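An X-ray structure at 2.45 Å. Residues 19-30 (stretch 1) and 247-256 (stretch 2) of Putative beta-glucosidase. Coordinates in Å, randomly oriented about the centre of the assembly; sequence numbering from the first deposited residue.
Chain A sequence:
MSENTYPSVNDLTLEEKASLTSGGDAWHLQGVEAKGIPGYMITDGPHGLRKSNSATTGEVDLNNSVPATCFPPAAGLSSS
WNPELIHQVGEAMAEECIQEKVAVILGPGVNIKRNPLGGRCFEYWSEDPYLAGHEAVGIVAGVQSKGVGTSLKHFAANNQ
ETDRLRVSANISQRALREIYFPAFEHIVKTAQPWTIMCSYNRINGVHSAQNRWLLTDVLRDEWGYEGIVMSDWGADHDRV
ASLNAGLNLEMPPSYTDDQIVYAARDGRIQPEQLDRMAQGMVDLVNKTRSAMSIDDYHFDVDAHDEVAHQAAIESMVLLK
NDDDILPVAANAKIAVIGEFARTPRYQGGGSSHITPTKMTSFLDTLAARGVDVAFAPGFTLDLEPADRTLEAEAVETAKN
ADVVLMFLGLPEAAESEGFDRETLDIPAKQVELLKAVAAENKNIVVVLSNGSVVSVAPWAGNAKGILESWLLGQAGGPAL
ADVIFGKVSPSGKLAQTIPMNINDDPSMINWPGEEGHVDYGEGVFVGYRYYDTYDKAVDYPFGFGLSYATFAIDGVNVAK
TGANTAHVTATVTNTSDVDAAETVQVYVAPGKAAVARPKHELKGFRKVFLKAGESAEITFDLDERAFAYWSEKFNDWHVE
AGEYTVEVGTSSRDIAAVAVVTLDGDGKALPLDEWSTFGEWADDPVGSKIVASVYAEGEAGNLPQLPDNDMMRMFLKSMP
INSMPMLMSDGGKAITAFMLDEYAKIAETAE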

# COMPACT_ATOMS: atom_id res chain seq x y z
N SER A 19 16.98 21.35 20.95
CA SER A 19 17.71 20.17 20.50
C SER A 19 16.76 19.02 20.19
O SER A 19 17.04 18.21 19.30
N LEU A 20 15.63 18.94 20.90
CA LEU A 20 14.69 17.86 20.67
C LEU A 20 14.05 17.92 19.29
O LEU A 20 13.51 16.91 18.83
N THR A 21 14.11 19.07 18.62
CA THR A 21 13.47 19.24 17.33
C THR A 21 14.33 18.74 16.17
O THR A 21 13.99 19.00 15.01
N SER A 22 15.41 18.02 16.47
CA SER A 22 16.23 17.35 15.47
C SER A 22 16.95 16.20 16.16
O SER A 22 17.32 16.29 17.33
N GLY A 23 17.14 15.11 15.41
CA GLY A 23 17.69 13.90 15.99
C GLY A 23 19.09 14.09 16.54
O GLY A 23 19.79 15.06 16.24
N GLY A 24 19.49 13.13 17.37
CA GLY A 24 20.86 13.13 17.87
C GLY A 24 21.86 12.85 16.76
O GLY A 24 22.87 13.55 16.63
N ASP A 25 21.60 11.82 15.96
CA ASP A 25 22.34 11.61 14.72
C ASP A 25 21.32 11.19 13.66
O ASP A 25 20.11 11.35 13.84
N ALA A 26 21.80 10.62 12.56
CA ALA A 26 20.92 10.24 11.46
C ALA A 26 19.98 9.10 11.80
O ALA A 26 19.11 8.77 10.98
N TRP A 27 20.13 8.46 12.97
CA TRP A 27 19.31 7.30 13.29
C TRP A 27 18.83 7.28 14.73
O TRP A 27 18.32 6.24 15.18
N HIS A 28 18.96 8.38 15.46
CA HIS A 28 18.53 8.45 16.85
C HIS A 28 17.81 9.76 17.10
O HIS A 28 18.17 10.80 16.53
N LEU A 29 16.81 9.71 17.96
CA LEU A 29 16.19 10.91 18.48
C LEU A 29 17.22 11.69 19.31
O LEU A 29 18.29 11.18 19.65
N GLN A 30 16.91 12.94 19.61
CA GLN A 30 17.81 13.74 20.43
C GLN A 30 17.77 13.22 21.86
O GLN A 30 16.71 13.19 22.49
N LEU A 247 6.28 20.67 11.93
CA LEU A 247 7.27 19.60 11.86
C LEU A 247 8.02 19.53 13.18
O LEU A 247 8.75 20.46 13.55
N ASN A 248 7.85 18.43 13.91
CA ASN A 248 8.51 18.31 15.21
C ASN A 248 9.99 18.02 15.10
O ASN A 248 10.78 18.49 15.92
N LEU A 249 10.41 17.24 14.10
CA LEU A 249 11.73 16.61 14.13
C LEU A 249 12.41 16.72 12.78
O LEU A 249 11.88 16.22 11.77
N GLU A 250 13.59 17.33 12.76
CA GLU A 250 14.45 17.32 11.58
C GLU A 250 15.31 16.07 11.60
O GLU A 250 15.96 15.77 12.61
N MET A 251 15.30 15.33 10.49
CA MET A 251 16.15 14.16 10.33
C MET A 251 16.73 14.17 8.92
O MET A 251 15.99 14.43 7.95
N PRO A 252 18.04 13.94 8.76
CA PRO A 252 18.98 13.82 9.86
C PRO A 252 19.34 15.20 10.38
O PRO A 252 19.01 16.18 9.72
N PRO A 253 19.95 15.29 11.56
CA PRO A 253 20.32 16.61 12.09
C PRO A 253 21.38 17.28 11.22
O PRO A 253 22.44 16.71 10.94
N SER A 254 21.08 18.50 10.79
CA SER A 254 22.05 19.34 10.11
C SER A 254 22.87 20.17 11.09
O SER A 254 23.67 21.01 10.66
N TYR A 255 22.71 19.93 12.39
CA TYR A 255 23.39 20.67 13.44
C TYR A 255 23.10 22.17 13.32
O TYR A 255 24.00 23.01 13.31
N THR A 256 21.81 22.50 13.27
CA THR A 256 21.32 23.86 13.12
C THR A 256 20.25 24.17 14.16
O THR A 256 19.38 25.01 13.93

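The two stretches meet along a short backbone bridge between S22 and E250, whose CA atoms lie 4.3 Å apart. Two hydrogen bonds hold it. E250 N donates to T21 O at 2.8 Å, and G23 N donates to E250 O at 3.1 Å. Both are close to straight, so E250 is satisfied at both ends of its backbone. CA-H...O contacts support the bridge: T21 CA lies 3.1 Å from N248 O, and S22 CA lies 3.3 Å from E250 O. Water 1 can donate to T21 O, 3.1 Å from its oxygen, and weakly to L247 O at 3.4 Å, but it has more acceptors in reach than protons.

Side chains pack around this bridge. L249 is t, p; its CA-to-CB bond points sideways, but its end comes nearer to stretch 1. L249 CD1 lies 3.5 Å from G23 N and 3.6 Å from L20 O. L249 CD2 meets L29 CD2 at 3.7 Å; L29 is m, t and also brings its end nearer.

M251 is m in all three chi angles; its CA-to-CB bond points sideways, but its end comes nearer to stretch 1. M251 SD sits 3.5 Å from G23 CA. M251 CE lies 3.5 Å from both D25 O and A26 O. A CB on G23 would fall 2.3 Å from M251 SD, so the glycine leaves room for the sulfur.

P253 is the one side chain whose CA-to-CB bond points toward the other stretch. P253 CB lies 3.2 Å from G23 O, and P253 CD lies 3.2 Å from D25 O. The proline ring packs against these carbonyls but offers them no donor. P252, which follows a cis peptide bond, places its CB 3.8 Å from A26 CB. Y255 is m and points away at CB, yet its end returns, with Y255 OH 3.8 Å from G24 O.

D25 OD1 and both carboxylate oxygens of E250 find their partners within their own stretches. D25 is p and points away. D25 OD1 accepts from W27 N at 2.9 Å and from H28 ND1 at 2.7 Å, which ties the loop together. H28 is m, and H28 O accepts a weak bond from G24 N at 2.8 Å. E250 is t, t. Its OE2 takes a very short bond from S254 OG at 2.4 Å, and its OE1 a weak one from S254 N at 3.3 Å. T256 OG1 donates to S254 OG at 2.7 Å. Across the interface, E250 OE1 only packs against S22 CB, at 3.4 Å. The amide group of N248 is satisfied elsewhere in the structure.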

# COMPACT_ATOMS: atom_id res chain seq x y z
CB SER A 19 18.75 19.73 21.54
OG SER A 19 18.14 19.28 22.73
CB LEU A 20 13.59 17.89 21.73
CG LEU A 20 13.96 17.50 23.16
CD1 LEU A 20 12.72 17.56 24.02
CD2 LEU A 20 14.57 16.10 23.21
CB THR A 21 13.10 20.72 17.13
OG1 THR A 21 14.29 21.51 17.04
CG2 THR A 21 12.29 21.20 18.32
CB SER A 22 17.25 18.30 14.83
OG SER A 22 18.23 18.69 15.77
CB ASP A 25 23.49 10.61 14.91
CG ASP A 25 23.02 9.21 15.28
OD1 ASP A 25 21.80 8.96 15.34
OD2 ASP A 25 23.89 8.35 15.51
CB ALA A 26 21.75 9.86 10.23
CB TRP A 27 20.08 6.01 12.98
CG TRP A 27 20.42 5.92 11.54
CD1 TRP A 27 19.55 5.73 10.51
CD2 TRP A 27 21.71 6.06 10.96
NE1 TRP A 27 20.23 5.72 9.31
CE2 TRP A 27 21.57 5.92 9.56
CE3 TRP A 27 22.99 6.27 11.48
CZ2 TRP A 27 22.65 5.99 8.69
CZ3 TRP A 27 24.06 6.34 10.61
CH2 TRP A 27 23.88 6.20 9.23
CB HIS A 28 19.71 8.32 17.82
CG HIS A 28 20.40 7.00 17.76
ND1 HIS A 28 21.30 6.67 16.76
CD2 HIS A 28 20.31 5.91 18.56
CE1 HIS A 28 21.74 5.45 16.96
NE2 HIS A 28 21.16 4.96 18.04
CB LEU A 29 14.97 10.56 19.32
CG LEU A 29 13.90 9.68 18.67
CD1 LEU A 29 12.84 9.29 19.69
CD2 LEU A 29 13.26 10.36 17.47
CB GLN A 30 17.44 15.22 20.39
CG GLN A 30 18.30 16.08 21.32
CD GLN A 30 19.80 15.98 21.02
OE1 GLN A 30 20.24 16.22 19.89
NE2 GLN A 30 20.59 15.64 22.04
CB LEU A 247 8.24 19.84 10.71
CG LEU A 247 9.15 18.65 10.43
CD1 LEU A 247 8.54 17.75 9.36
CD2 LEU A 247 10.54 19.13 10.05
CB ASN A 248 7.84 17.22 16.03
CG ASN A 248 6.36 17.46 16.21
OD1 ASN A 248 5.57 17.28 15.28
ND2 ASN A 248 5.97 17.88 17.41
CB LEU A 249 11.61 15.15 14.55
CG LEU A 249 12.88 14.33 14.74
CD1 LEU A 249 13.67 14.79 15.97
CD2 LEU A 249 12.54 12.85 14.83
CB GLU A 250 15.35 18.56 11.53
CG GLU A 250 16.30 18.57 10.33
CD GLU A 250 17.59 19.36 10.57
OE1 GLU A 250 18.06 19.40 11.72
OE2 GLU A 250 18.13 19.93 9.60
CB MET A 251 15.38 12.86 10.58
CG MET A 251 14.90 12.69 12.01
SD MET A 251 16.21 12.41 13.21
CE MET A 251 16.83 10.81 12.69
CB PRO A 252 20.18 13.12 9.21
CG PRO A 252 20.16 13.62 7.81
CD PRO A 252 18.70 13.78 7.45
CB PRO A 253 20.86 16.29 13.49
CG PRO A 253 21.31 14.86 13.39
CD PRO A 253 20.33 14.20 12.47
CB SER A 254 21.33 20.25 9.12
OG SER A 254 20.32 21.01 9.76
CB TYR A 255 24.89 20.37 13.44
CG TYR A 255 25.16 18.92 13.78
CD1 TYR A 255 25.16 17.94 12.79
CD2 TYR A 255 25.37 18.52 15.09
CE1 TYR A 255 25.38 16.61 13.11
CE2 TYR A 255 25.59 17.20 15.41
CZ TYR A 255 25.60 16.24 14.42
OH TYR A 255 25.82 14.92 14.74
CB THR A 256 20.76 24.11 11.72
OG1 THR A 256 19.82 23.09 11.38
CG2 THR A 256 21.88 24.16 10.67
O HOH W 1 12.14 20.91 13.40